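Local coordinates for acetyltransferase (PDB 3JVN) that transfers an acetyl group to an acceptor, probably from acetyl-CoA, as a member of the GNAT acetyltransferase family, at the interface of chains A and B. Numbering follows the deposited sequence. Chains: chain A/B, Acetyltransferase.

Contact 1: the interface of chains A and B. Residues chain A 53, 55-56, 74-75; chain B 80-82.
OD1 of the A:Asp53 carboxylate accepts two hydrogen bonds, one from each chain. The hydroxyl OG1 of B:Thr81 donates across the interface at 2.7 Å from OD1. It arrives on the syn side, 33° out of the carboxylate plane. The backbone N of A:Glu55 donates from within chain A, at 3.1 Å from the same OD1. This N-H comes from the anti side and from the opposite face of the plane. The two donors should limit rotation of the carboxylate. The A:Glu55 N-H thus probably helps hold the group in place for B:Thr81, which the glutamate side chain also touches.

The B:Thr81 side chain is split between two neighbours. Its OG1 stands between its own backbone N and carbonyl carbon (chi1 59°) and faces A:Asp53. Its methyl CG2 turns to the aliphatic part of A:Glu55 instead, with CG2 3.8 Å from A:Glu55 CG. The threonine lies roughly perpendicular to the glutamate chain.

The loop residues on either side, B:Ser80 and B:Val82, add apolar touches, and both pack on the imidazole of A:His74. The patch joins two copies of the same protein through the loop of chain B that carries residues 80-82. On the chain A side, A:Cys56 opens strand 56-62 and points its thiol at the valine: SG lies 3.5 Å from the CG1 methyl of B:Val82.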
loop_
_atom_site.group_PDB
_atom_site.type_symbol
_atom_site.label_atom_id
_atom_site.label_comp_id
_atom_site.label_asym_id
_atom_site.label_seq_id
_atom_site.Cartn_x
_atom_site.Cartn_y
_atom_site.Cartn_z
ATOM N N ASP A 53 0.667 14.117 17.045
ATOM C CA ASP A 53 0.674 14.172 15.583
ATOM C C ASP A 53 -0.760 14.115 15.048
ATOM O O ASP A 53 -1.520 13.203 15.380
ATOM C CB ASP A 53 1.519 13.019 15.033
ATOM C CG ASP A 53 1.956 13.246 13.598
ATOM O OD1 ASP A 53 1.176 12.955 12.667
ATOM O OD2 ASP A 53 3.090 13.730 13.402
ATOM N N GLU A 55 -1.882 13.225 12.284
ATOM C CA GLU A 55 -2.115 12.061 11.424
ATOM C C GLU A 55 -2.049 10.750 12.220
ATOM O O GLU A 55 -2.199 9.667 11.641
ATOM C CB GLU A 55 -1.066 12.000 10.305
ATOM C CG GLU A 55 -1.006 13.206 9.361
ATOM C CD GLU A 55 -2.361 13.594 8.766
ATOM O OE1 GLU A 55 -3.285 12.757 8.758
ATOM O OE2 GLU A 55 -2.498 14.745 8.304
ATOM N N CYS A 56 -1.834 10.846 13.536
ATOM C CA CYS A 56 -1.727 9.662 14.392
ATOM C C CYS A 56 -2.945 9.337 15.248
ATOM O O CYS A 56 -3.756 10.200 15.570
ATOM C CB CYS A 56 -0.507 9.785 15.312
ATOM S SG CYS A 56 1.085 9.652 14.472
ATOM N N HIS A 74 -1.424 5.054 12.246
ATOM C CA HIS A 74 -1.238 6.359 11.598
ATOM C C HIS A 74 -1.684 6.415 10.139
ATOM O O HIS A 74 -1.583 5.427 9.424
ATOM C CB HIS A 74 0.232 6.817 11.688
ATOM C CG HIS A 74 1.176 6.083 10.776
ATOM N ND1 HIS A 74 1.617 4.802 11.030
ATOM C CD2 HIS A 74 1.810 6.479 9.645
ATOM C CE1 HIS A 74 2.483 4.441 10.100
ATOM N NE2 HIS A 74 2.621 5.439 9.247
ATOM N N PHE A 75 -2.188 7.573 9.713
ATOM C CA PHE A 75 -2.615 7.763 8.326
ATOM C C PHE A 75 -1.364 7.948 7.467
ATOM O O PHE A 75 -0.341 8.468 7.933
ATOM C CB PHE A 75 -3.507 9.014 8.174
ATOM C CG PHE A 75 -4.887 8.859 8.754
ATOM C CD1 PHE A 75 -5.715 7.815 8.336
ATOM C CD2 PHE A 75 -5.357 9.753 9.723
ATOM C CE1 PHE A 75 -6.996 7.651 8.862
ATOM C CE2 PHE A 75 -6.637 9.610 10.267
ATOM C CZ PHE A 75 -7.465 8.546 9.833
ATOM N N SER B 80 4.445 9.180 5.237
ATOM C CA SER B 80 3.798 9.405 6.512
ATOM C C SER B 80 4.503 10.544 7.233
ATOM O O SER B 80 5.464 11.135 6.725
ATOM C CB SER B 80 3.846 8.149 7.370
ATOM O OG SER B 80 5.173 7.729 7.617
ATOM N N THR B 81 4.004 10.866 8.414
ATOM C CA THR B 81 4.588 11.927 9.208
ATOM C C THR B 81 5.375 11.331 10.374
ATOM O O THR B 81 5.893 12.063 11.220
ATOM C CB THR B 81 3.496 12.838 9.768
ATOM O OG1 THR B 81 2.608 12.063 10.581
ATOM C CG2 THR B 81 2.710 13.477 8.649
ATOM N N VAL B 82 5.476 10.006 10.410
ATOM C CA VAL B 82 6.181 9.340 11.496
ATOM C C VAL B 82 7.076 8.202 11.046
ATOM O O VAL B 82 7.613 7.473 11.875
ATOM C CB VAL B 82 5.196 8.768 12.520
ATOM C CG1 VAL B 82 4.296 9.874 13.040
ATOM C CG2 VAL B 82 4.372 7.659 11.882
#

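Contact 2: the interface of chains A and B. Residues chain A 78-80, 82-83; chain B 50, 74-76.
B:His74 lies against A:Ser80 and A:Val82, while B:Cys76 packs against A:Leu78 and A:Ile79. The histidine and the cysteine bury the most surface in this patch.

The imidazole of B:His74 is a flat platform for the loop of chain A. The CG2 methyl of A:Val82 sits over one face, 3.7 Å from the ring centroid, in a CH-pi contact. It is displaced toward the rim and is nearer to the CG-CD2 side, with CG2 3.6 Å from B:His74 CD2. The valine and histidine side chains run antiparallel, alongside each other. CG of B:His74 stands between its backbone N and carbonyl carbon (chi1 74°), which brings the ring under the valine.

A:Ser80 meets the same ring beside its CD2-NE2 bond. Its CB, not its hydroxyl, makes the nearer approach, at 3.5 Å from B:His74 CD2. The A:Ser80 OG makes a weak bond back to the A:Ser83 carbonyl oxygen, within its own loop.

B:Cys76 receives A:Leu78 from the side of the methyl CD1, which lies 3.5 Å from the cysteine CB. CG of A:Leu78 is anti to the backbone N (chi1 175°), and this carries the branched end to the cysteine. The backbone carbonyl O of A:Ile79 comes to 3.4 Å from B:Cys76 CA. B:Tyr50 flanks the patch at a greater distance, near A:Val82.

B:His74 and B:Cys76 lie on strand 67-79 of chain B. A:Leu78 and A:Ile79 end the same strand of chain A, which runs past in the opposite direction, and A:Ser80 to A:Ser83 form the loop that leads on toward strand 86-96. B:Tyr50 belongs to helix 47-52.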
loop_
_atom_site.group_PDB
_atom_site.type_symbol
_atom_site.label_atom_id
_atom_site.label_comp_id
_atom_site.label_asym_id
_atom_site.label_seq_id
_atom_site.Cartn_x
_atom_site.Cartn_y
_atom_site.Cartn_z
ATOM N N LEU A 78 -0.013 7.225 -0.304
ATOM C CA LEU A 78 0.751 6.658 -1.392
ATOM C C LEU A 78 0.830 7.801 -2.406
ATOM O O LEU A 78 -0.157 8.158 -3.054
ATOM C CB LEU A 78 0.013 5.466 -1.983
ATOM C CG LEU A 78 0.650 4.848 -3.224
ATOM C CD1 LEU A 78 1.941 4.146 -2.832
ATOM C CD2 LEU A 78 -0.323 3.862 -3.851
ATOM N N ILE A 79 2.010 8.397 -2.500
ATOM C CA ILE A 79 2.256 9.518 -3.393
ATOM C C ILE A 79 2.981 9.083 -4.659
ATOM O O ILE A 79 3.955 8.311 -4.618
ATOM C CB ILE A 79 3.076 10.599 -2.662
ATOM C CG1 ILE A 79 2.193 11.252 -1.591
ATOM C CG2 ILE A 79 3.629 11.605 -3.647
ATOM C CD1 ILE A 79 2.919 12.284 -0.729
ATOM N N SER A 80 2.498 9.575 -5.791
ATOM C CA SER A 80 3.111 9.258 -7.063
ATOM C C SER A 80 3.303 10.542 -7.856
ATOM O O SER A 80 2.968 11.642 -7.398
ATOM C CB SER A 80 2.241 8.293 -7.855
ATOM O OG SER A 80 0.956 8.826 -8.106
ATOM N N VAL A 82 2.153 10.603 -11.019
ATOM C CA VAL A 82 1.163 10.501 -12.082
ATOM C C VAL A 82 -0.248 10.244 -11.591
ATOM O O VAL A 82 -1.146 9.998 -12.391
ATOM C CB VAL A 82 1.519 9.373 -13.056
ATOM C CG1 VAL A 82 2.912 9.598 -13.616
ATOM C CG2 VAL A 82 1.436 8.031 -12.346
ATOM N N SER A 83 -0.447 10.284 -10.281
ATOM C CA SER A 83 -1.771 10.050 -9.727
ATOM C C SER A 83 -1.942 10.818 -8.443
ATOM O O SER A 83 -0.975 11.089 -7.727
ATOM C CB SER A 83 -1.987 8.564 -9.434
ATOM O OG SER A 83 -1.983 7.787 -10.619
ATOM N N TYR B 50 3.973 10.097 -19.763
ATOM C CA TYR B 50 4.097 8.918 -18.917
ATOM C C TYR B 50 5.435 8.247 -19.178
ATOM O O TYR B 50 6.177 7.921 -18.258
ATOM C CB TYR B 50 2.976 7.928 -19.233
ATOM C CG TYR B 50 2.833 6.819 -18.210
ATOM C CD1 TYR B 50 3.703 5.718 -18.205
ATOM C CD2 TYR B 50 1.842 6.886 -17.226
ATOM C CE1 TYR B 50 3.588 4.713 -17.237
ATOM C CE2 TYR B 50 1.720 5.903 -16.261
ATOM C CZ TYR B 50 2.592 4.816 -16.271
ATOM O OH TYR B 50 2.447 3.840 -15.314
ATOM N N HIS B 74 4.134 2.267 -12.462
ATOM C CA HIS B 74 4.855 3.410 -11.887
ATOM C C HIS B 74 5.257 3.238 -10.424
ATOM O O HIS B 74 4.552 2.593 -9.661
ATOM C CB HIS B 74 4.035 4.709 -12.028
ATOM C CG HIS B 74 2.858 4.815 -11.098
ATOM N ND1 HIS B 74 1.685 4.118 -11.293
ATOM C CD2 HIS B 74 2.655 5.585 -10.001
ATOM C CE1 HIS B 74 0.810 4.456 -10.363
ATOM N NE2 HIS B 74 1.372 5.346 -9.565
ATOM N N PHE B 75 6.401 3.810 -10.050
ATOM C CA PHE B 75 6.876 3.748 -8.666
ATOM C C PHE B 75 6.063 4.746 -7.842
ATOM O O PHE B 75 5.616 5.782 -8.354
ATOM C CB PHE B 75 8.370 4.123 -8.562
ATOM C CG PHE B 75 9.306 3.078 -9.106
ATOM C CD1 PHE B 75 9.263 1.770 -8.619
ATOM C CD2 PHE B 75 10.225 3.399 -10.112
ATOM C CE1 PHE B 75 10.119 0.785 -9.111
ATOM C CE2 PHE B 75 11.094 2.429 -10.622
ATOM C CZ PHE B 75 11.038 1.107 -10.118
ATOM N N CYS B 76 5.848 4.424 -6.572
ATOM C CA CYS B 76 5.125 5.322 -5.683
ATOM C C CYS B 76 5.663 5.177 -4.278
ATOM O O CYS B 76 6.368 4.218 -3.958
ATOM C CB CYS B 76 3.617 5.065 -5.713
ATOM S SG CYS B 76 3.112 3.428 -6.244
#

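The C-alpha centres of contact 1 and contact 2 are about 20 Å apart. Both belong to one two-fold symmetric interface. They draw on strand 67-79 and the loop that follows it. The His74, Ser80 and Val82 core of contact 2 is the symmetry twin of the same group in contact 1, with the chains exchanged. Each copy therefore gives its loop to the other and receives the other's loop on its strand. Contact 1 adds the segment around strand 56-62. Contact 2 adds B:Cys76, the end of the strand in chain A and helix 47-52. The reciprocal exchange suits a dimer, although the structure alone does not prove one in solution.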